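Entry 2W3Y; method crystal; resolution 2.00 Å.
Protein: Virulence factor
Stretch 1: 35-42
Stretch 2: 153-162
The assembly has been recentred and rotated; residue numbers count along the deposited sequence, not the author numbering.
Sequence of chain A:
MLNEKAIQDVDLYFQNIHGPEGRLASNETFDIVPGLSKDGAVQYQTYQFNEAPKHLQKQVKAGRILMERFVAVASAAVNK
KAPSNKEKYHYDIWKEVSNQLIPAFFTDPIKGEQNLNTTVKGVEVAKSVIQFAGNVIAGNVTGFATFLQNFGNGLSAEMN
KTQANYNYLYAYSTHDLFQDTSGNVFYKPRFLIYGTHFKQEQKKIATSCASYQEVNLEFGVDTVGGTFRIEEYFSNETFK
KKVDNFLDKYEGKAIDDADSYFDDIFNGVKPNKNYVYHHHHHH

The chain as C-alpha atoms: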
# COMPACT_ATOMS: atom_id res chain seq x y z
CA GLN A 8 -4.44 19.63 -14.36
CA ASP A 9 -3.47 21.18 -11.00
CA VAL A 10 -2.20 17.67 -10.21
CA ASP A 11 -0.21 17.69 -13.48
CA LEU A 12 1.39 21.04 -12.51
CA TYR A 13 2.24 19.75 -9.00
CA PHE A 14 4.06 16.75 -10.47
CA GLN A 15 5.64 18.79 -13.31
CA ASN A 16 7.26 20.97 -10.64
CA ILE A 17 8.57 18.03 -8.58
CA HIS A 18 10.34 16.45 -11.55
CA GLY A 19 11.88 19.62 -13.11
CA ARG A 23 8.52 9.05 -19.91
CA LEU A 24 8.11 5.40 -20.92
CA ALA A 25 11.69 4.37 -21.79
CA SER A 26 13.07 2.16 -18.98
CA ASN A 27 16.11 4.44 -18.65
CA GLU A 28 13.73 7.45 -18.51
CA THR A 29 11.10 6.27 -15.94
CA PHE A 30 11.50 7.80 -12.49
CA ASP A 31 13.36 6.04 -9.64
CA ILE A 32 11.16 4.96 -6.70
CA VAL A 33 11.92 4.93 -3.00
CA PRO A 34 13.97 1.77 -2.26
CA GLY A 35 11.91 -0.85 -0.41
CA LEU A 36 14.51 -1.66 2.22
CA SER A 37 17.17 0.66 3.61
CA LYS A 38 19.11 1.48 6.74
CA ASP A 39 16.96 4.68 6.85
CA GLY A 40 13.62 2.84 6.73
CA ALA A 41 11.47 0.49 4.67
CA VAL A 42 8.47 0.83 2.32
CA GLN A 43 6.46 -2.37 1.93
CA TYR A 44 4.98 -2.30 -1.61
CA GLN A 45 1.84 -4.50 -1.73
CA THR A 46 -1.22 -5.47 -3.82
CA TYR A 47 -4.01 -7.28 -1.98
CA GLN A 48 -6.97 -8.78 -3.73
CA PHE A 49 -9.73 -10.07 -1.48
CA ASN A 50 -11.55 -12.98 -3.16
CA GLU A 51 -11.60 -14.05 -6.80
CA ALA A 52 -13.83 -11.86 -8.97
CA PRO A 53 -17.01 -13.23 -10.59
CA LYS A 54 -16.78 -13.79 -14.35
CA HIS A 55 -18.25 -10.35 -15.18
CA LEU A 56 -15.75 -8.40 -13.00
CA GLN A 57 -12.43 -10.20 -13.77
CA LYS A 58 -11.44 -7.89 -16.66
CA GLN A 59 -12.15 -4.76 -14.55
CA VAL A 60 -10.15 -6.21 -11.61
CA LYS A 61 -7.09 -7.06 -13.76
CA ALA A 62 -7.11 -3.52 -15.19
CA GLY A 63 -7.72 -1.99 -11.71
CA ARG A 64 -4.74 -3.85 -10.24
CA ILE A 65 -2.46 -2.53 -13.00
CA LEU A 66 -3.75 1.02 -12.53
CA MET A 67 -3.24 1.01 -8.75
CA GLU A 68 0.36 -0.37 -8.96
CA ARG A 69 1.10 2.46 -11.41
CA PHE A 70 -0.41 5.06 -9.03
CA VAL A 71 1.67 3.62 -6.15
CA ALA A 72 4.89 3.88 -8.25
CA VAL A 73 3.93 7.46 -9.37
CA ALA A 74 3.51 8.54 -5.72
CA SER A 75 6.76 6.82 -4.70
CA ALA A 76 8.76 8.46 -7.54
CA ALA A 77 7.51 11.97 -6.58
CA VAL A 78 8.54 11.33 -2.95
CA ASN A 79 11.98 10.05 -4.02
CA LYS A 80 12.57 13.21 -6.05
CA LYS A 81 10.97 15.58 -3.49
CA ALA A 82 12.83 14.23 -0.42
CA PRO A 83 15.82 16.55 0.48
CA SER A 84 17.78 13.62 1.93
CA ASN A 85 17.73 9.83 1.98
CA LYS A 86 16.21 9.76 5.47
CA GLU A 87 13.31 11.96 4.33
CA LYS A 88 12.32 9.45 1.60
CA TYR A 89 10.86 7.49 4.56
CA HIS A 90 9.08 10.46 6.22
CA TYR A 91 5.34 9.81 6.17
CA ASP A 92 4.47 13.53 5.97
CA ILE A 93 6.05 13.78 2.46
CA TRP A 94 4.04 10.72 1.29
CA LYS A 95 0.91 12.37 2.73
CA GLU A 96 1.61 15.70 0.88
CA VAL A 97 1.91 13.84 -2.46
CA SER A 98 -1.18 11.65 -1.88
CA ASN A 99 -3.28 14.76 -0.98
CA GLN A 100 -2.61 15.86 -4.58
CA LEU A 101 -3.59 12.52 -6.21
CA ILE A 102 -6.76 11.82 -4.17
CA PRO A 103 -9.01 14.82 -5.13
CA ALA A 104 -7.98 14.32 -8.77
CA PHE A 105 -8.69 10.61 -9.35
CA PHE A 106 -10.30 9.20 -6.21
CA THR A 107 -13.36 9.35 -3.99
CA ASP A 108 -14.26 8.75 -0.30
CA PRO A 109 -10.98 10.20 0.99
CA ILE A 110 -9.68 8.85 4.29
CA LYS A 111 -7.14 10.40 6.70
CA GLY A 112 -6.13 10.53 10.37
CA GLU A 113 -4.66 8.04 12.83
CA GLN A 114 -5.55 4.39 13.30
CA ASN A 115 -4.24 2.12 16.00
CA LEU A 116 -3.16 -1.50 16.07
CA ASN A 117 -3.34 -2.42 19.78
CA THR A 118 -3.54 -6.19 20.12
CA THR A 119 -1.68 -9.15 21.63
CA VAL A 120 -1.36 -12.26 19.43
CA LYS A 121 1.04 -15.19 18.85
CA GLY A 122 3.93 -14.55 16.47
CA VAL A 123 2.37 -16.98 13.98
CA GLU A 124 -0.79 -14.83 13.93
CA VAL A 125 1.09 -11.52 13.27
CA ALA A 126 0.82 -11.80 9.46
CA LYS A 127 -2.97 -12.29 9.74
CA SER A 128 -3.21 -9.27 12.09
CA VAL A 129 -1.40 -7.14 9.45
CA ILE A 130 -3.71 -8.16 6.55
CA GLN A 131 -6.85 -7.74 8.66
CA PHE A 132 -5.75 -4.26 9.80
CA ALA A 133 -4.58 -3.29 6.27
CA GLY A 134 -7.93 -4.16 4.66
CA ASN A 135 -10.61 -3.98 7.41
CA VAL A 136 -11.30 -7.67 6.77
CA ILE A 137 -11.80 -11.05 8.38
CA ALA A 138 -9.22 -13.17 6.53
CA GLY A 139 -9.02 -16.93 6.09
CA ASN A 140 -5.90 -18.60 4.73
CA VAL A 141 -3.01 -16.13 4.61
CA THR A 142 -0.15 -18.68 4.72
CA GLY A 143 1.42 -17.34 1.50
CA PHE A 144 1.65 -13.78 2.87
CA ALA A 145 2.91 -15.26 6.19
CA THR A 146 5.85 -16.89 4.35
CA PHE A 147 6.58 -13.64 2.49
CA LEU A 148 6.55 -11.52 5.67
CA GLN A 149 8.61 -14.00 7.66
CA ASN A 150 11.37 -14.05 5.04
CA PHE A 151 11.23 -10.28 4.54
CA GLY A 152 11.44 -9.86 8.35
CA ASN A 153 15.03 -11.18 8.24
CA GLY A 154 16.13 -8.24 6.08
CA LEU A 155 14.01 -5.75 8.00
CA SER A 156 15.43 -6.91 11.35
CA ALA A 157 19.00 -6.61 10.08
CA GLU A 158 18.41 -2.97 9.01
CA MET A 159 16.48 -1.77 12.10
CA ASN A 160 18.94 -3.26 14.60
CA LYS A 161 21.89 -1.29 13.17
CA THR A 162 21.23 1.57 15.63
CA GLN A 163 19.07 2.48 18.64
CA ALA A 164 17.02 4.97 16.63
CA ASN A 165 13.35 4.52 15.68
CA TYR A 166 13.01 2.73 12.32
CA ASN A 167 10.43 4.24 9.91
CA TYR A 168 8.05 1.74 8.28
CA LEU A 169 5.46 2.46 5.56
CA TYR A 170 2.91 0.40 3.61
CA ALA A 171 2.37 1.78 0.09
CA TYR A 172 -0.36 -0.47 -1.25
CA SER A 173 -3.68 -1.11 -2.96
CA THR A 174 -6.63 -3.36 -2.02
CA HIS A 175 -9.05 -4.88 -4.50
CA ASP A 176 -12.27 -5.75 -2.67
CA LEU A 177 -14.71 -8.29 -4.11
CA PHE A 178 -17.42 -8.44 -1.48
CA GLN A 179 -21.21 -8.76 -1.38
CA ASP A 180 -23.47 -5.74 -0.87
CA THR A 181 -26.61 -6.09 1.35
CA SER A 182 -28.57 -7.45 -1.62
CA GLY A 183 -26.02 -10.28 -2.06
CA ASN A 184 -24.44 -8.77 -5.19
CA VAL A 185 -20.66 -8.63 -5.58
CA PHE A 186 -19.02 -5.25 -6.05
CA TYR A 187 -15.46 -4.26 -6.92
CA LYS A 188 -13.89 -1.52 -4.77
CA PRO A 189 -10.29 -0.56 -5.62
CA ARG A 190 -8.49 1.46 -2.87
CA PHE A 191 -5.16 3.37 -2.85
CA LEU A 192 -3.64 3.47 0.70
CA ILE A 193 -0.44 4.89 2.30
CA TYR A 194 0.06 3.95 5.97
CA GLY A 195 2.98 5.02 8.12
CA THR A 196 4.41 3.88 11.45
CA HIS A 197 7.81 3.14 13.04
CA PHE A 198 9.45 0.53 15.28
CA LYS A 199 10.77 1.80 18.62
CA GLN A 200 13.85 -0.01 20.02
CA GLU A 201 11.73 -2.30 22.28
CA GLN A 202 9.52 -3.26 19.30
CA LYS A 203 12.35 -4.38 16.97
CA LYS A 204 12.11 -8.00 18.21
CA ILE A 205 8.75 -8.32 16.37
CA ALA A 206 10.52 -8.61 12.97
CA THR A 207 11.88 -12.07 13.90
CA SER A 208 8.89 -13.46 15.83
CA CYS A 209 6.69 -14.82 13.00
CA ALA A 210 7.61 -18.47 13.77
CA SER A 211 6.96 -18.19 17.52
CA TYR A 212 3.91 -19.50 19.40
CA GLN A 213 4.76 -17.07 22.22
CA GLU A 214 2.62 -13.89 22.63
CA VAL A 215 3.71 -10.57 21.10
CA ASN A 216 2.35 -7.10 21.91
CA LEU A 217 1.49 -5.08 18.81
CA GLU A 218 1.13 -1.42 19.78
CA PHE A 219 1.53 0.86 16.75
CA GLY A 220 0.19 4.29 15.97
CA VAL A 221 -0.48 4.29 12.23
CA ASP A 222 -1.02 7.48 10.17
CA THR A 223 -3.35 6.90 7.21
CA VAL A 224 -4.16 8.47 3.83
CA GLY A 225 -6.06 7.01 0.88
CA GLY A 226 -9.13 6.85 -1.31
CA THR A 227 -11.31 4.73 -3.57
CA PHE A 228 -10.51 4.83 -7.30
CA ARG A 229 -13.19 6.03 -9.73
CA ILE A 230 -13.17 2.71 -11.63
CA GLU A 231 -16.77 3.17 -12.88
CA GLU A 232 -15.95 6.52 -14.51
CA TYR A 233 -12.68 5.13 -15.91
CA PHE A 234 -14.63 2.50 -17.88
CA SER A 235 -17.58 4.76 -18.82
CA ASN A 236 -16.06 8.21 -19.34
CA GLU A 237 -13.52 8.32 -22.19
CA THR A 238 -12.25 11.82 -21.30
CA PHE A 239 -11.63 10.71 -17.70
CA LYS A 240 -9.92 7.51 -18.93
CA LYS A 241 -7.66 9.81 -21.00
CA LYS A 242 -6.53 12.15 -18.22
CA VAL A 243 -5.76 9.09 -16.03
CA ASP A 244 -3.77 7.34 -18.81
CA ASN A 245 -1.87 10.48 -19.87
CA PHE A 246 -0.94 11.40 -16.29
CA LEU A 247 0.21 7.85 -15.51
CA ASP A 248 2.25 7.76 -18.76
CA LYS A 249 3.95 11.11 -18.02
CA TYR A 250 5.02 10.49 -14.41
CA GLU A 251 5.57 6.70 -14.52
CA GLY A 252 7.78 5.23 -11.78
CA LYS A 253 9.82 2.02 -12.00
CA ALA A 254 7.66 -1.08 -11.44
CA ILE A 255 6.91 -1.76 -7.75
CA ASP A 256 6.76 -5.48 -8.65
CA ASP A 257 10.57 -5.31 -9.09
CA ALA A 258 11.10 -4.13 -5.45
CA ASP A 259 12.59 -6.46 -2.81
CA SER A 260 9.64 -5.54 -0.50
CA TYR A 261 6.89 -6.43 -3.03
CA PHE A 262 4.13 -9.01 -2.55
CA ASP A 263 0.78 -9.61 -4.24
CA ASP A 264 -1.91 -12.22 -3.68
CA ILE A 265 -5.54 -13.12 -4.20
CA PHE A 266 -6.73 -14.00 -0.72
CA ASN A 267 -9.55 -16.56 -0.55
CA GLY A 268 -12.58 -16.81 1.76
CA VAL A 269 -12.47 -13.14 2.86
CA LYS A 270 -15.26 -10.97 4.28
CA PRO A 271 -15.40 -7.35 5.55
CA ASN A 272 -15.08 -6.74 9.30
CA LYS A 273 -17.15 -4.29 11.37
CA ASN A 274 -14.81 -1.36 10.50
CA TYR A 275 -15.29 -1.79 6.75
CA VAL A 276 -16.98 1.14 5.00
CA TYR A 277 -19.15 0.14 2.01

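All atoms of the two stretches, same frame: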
# COMPACT_ATOMS: atom_id res chain seq x y z
N GLY A 35 12.79 -0.14 -1.35
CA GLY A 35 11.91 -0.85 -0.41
C GLY A 35 12.54 -1.11 0.94
O GLY A 35 11.85 -1.10 1.95
N LEU A 36 13.85 -1.36 0.96
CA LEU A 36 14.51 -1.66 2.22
C LEU A 36 15.85 -0.94 2.33
O LEU A 36 16.71 -1.06 1.46
CB LEU A 36 14.66 -3.18 2.40
CG LEU A 36 15.42 -3.72 3.62
CD1 LEU A 36 14.69 -3.35 4.91
CD2 LEU A 36 15.59 -5.22 3.51
N SER A 37 16.04 -0.22 3.43
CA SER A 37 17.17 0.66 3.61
C SER A 37 17.55 0.76 5.07
O SER A 37 16.74 0.48 5.96
CB SER A 37 16.79 2.07 3.10
OG SER A 37 17.63 3.06 3.65
N LYS A 38 18.78 1.18 5.35
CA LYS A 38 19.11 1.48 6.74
C LYS A 38 18.29 2.65 7.32
O LYS A 38 18.09 2.74 8.53
CB LYS A 38 20.63 1.64 6.94
CG LYS A 38 21.29 2.74 6.14
CD LYS A 38 22.82 2.74 6.40
CE LYS A 38 23.13 2.93 7.88
NZ LYS A 38 24.59 3.07 8.12
N ASP A 39 17.78 3.52 6.45
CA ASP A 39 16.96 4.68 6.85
C ASP A 39 15.46 4.43 6.97
O ASP A 39 14.72 5.33 7.39
CB ASP A 39 17.25 5.87 5.92
CG ASP A 39 18.68 6.39 6.09
OD1 ASP A 39 19.23 6.27 7.21
OD2 ASP A 39 19.25 6.91 5.11
N GLY A 40 15.02 3.22 6.63
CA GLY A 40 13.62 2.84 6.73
C GLY A 40 13.20 1.88 5.62
O GLY A 40 14.00 1.54 4.75
N ALA A 41 11.95 1.44 5.66
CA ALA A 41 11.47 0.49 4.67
C ALA A 41 10.10 0.94 4.15
O ALA A 41 9.33 1.53 4.90
CB ALA A 41 11.38 -0.91 5.28
N VAL A 42 9.82 0.67 2.88
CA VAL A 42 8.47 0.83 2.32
C VAL A 42 8.07 -0.54 1.80
O VAL A 42 8.75 -1.08 0.94
CB VAL A 42 8.45 1.81 1.10
CG1 VAL A 42 7.01 2.01 0.62
CG2 VAL A 42 9.12 3.13 1.43
N ASN A 153 13.58 -11.00 8.09
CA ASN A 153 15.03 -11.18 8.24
C ASN A 153 15.83 -9.95 7.80
O ASN A 153 16.73 -9.47 8.52
CB ASN A 153 15.51 -12.40 7.45
CG ASN A 153 15.08 -13.71 8.08
OD1 ASN A 153 14.60 -14.61 7.38
ND2 ASN A 153 15.27 -13.85 9.39
N GLY A 154 15.48 -9.43 6.62
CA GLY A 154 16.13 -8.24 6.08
C GLY A 154 15.78 -6.99 6.86
O GLY A 154 16.63 -6.15 7.11
N LEU A 155 14.51 -6.88 7.25
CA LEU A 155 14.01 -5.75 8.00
C LEU A 155 14.72 -5.63 9.35
O LEU A 155 15.17 -4.54 9.74
CB LEU A 155 12.51 -5.91 8.20
CG LEU A 155 11.58 -4.72 8.45
CD1 LEU A 155 11.71 -3.60 7.40
CD2 LEU A 155 10.14 -5.24 8.49
N SER A 156 14.81 -6.77 10.03
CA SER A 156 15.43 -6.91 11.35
C SER A 156 16.89 -6.49 11.33
O SER A 156 17.35 -5.73 12.21
CB SER A 156 15.30 -8.37 11.83
OG SER A 156 15.90 -8.55 13.11
N ALA A 157 17.62 -7.00 10.33
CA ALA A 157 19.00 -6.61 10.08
C ALA A 157 19.17 -5.08 9.95
O ALA A 157 20.08 -4.51 10.56
CB ALA A 157 19.54 -7.32 8.83
N GLU A 158 18.30 -4.43 9.18
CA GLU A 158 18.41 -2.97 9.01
C GLU A 158 18.08 -2.19 10.28
O GLU A 158 18.86 -1.33 10.68
CB GLU A 158 17.57 -2.44 7.84
CG GLU A 158 17.97 -2.96 6.46
CD GLU A 158 19.28 -2.40 5.93
OE1 GLU A 158 19.97 -1.63 6.65
OE2 GLU A 158 19.63 -2.72 4.77
N MET A 159 16.95 -2.49 10.91
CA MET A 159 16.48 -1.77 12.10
C MET A 159 17.37 -1.89 13.33
O MET A 159 17.43 -0.98 14.15
CB MET A 159 15.00 -2.09 12.44
CG MET A 159 14.66 -3.46 13.04
SD MET A 159 12.83 -3.66 13.27
CE MET A 159 12.23 -2.65 11.91
N ASN A 160 18.08 -3.01 13.44
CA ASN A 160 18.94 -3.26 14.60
C ASN A 160 20.35 -2.66 14.48
O ASN A 160 21.19 -2.85 15.36
CB ASN A 160 19.00 -4.76 14.89
CG ASN A 160 17.73 -5.27 15.55
OD1 ASN A 160 17.13 -6.24 15.09
ND2 ASN A 160 17.32 -4.63 16.65
N LYS A 161 20.59 -1.93 13.40
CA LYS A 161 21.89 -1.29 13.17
C LYS A 161 22.16 -0.20 14.18
O LYS A 161 23.31 -0.05 14.61
CB LYS A 161 21.97 -0.75 11.74
CG LYS A 161 22.20 -1.85 10.70
CD LYS A 161 22.31 -1.31 9.28
CE LYS A 161 22.71 -2.42 8.32
NZ LYS A 161 22.53 -2.07 6.88
N THR A 162 21.12 0.55 14.56
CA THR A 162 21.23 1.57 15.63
C THR A 162 20.06 1.51 16.62
O THR A 162 19.12 0.72 16.46
CB THR A 162 21.33 3.02 15.08
OG1 THR A 162 20.06 3.44 14.57
CG2 THR A 162 22.38 3.15 13.96
O HOH W 1 19.31 1.29 10.37

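Stretch 1 is a tight hairpin. Strand residues Leu36 and Ser37 lead into a type I turn running from Ser37 to Gly40, and the chain returns along Gly40 to Val42. The strands are joined by Val42 N donating to Gly35 O at 2.8 Å and, nearer the turn, by two weak bonds, Ser37 N to Gly40 O at 3.0 Å and Gly40 N to Ser37 O at 3.3 Å. Gly40 suits its place because its phi of 146° and psi of 177° would jam a CB against the carbonyl oxygen of Asp39. Ser37 steadies the turn through its side chain, its OG accepting a hydrogen bond from Asp39 N at 2.8 Å.

Stretch 2 is the last part of a helix, which runs through Met159 and carries i to i+4 bonds such as Glu158 N to Gly154 O at 3.2 Å and Met159 N to Leu155 O at 3.0 Å. It meets the hairpin most closely at the turn, where Lys38 CA and Glu158 CA lie 5.0 Å apart; Leu36 CA and Leu155 CA are 7.1 Å apart. No direct hydrogen bond crosses the contact. Instead, one water donates to both backbones, to Lys38 O at 2.6 Å and to Glu158 O at 2.7 Å.

The apolar part of the contact centres on Leu36, whose CB points toward the helix. Its CD2 lies 3.8 Å from Gly154 C, and the absence of a side chain on Gly154 matters here: an ideal CB would sit only 3.0 Å from Leu36 CD2. Leu36 CD1 packs 3.9 Å from Leu155 CD1 and 3.6 Å from Glu158 CG, the aliphatic part of an acidic side chain. Leu155 leaves its backbone sideways, but its end comes nearer the hairpin, bringing CD1 to 3.4 Å from Ala41 CB. The short methyl of Ala41, pointing toward the helix, thus meets a longer branched side chain reaching across to it.

Glu158 is covered more than any other residue here. Its CB lies 3.6 Å from Ser37 O, and its OE1 approaches Lys38 CA at 3.2 Å. Lys38 N is 3.3 Å from Glu158 OE1, but the angle is too poor for a hydrogen bond. The carboxylate finds its charged partner within its own stretch, in a salt bridge from Lys161 NZ to Glu158 OE1 at 2.6 Å. Lys38 plays a different part: its end leads away from the helix, while its CB rests 4.1 Å from Lys161 CD, so the two lysines meet through aliphatic carbons.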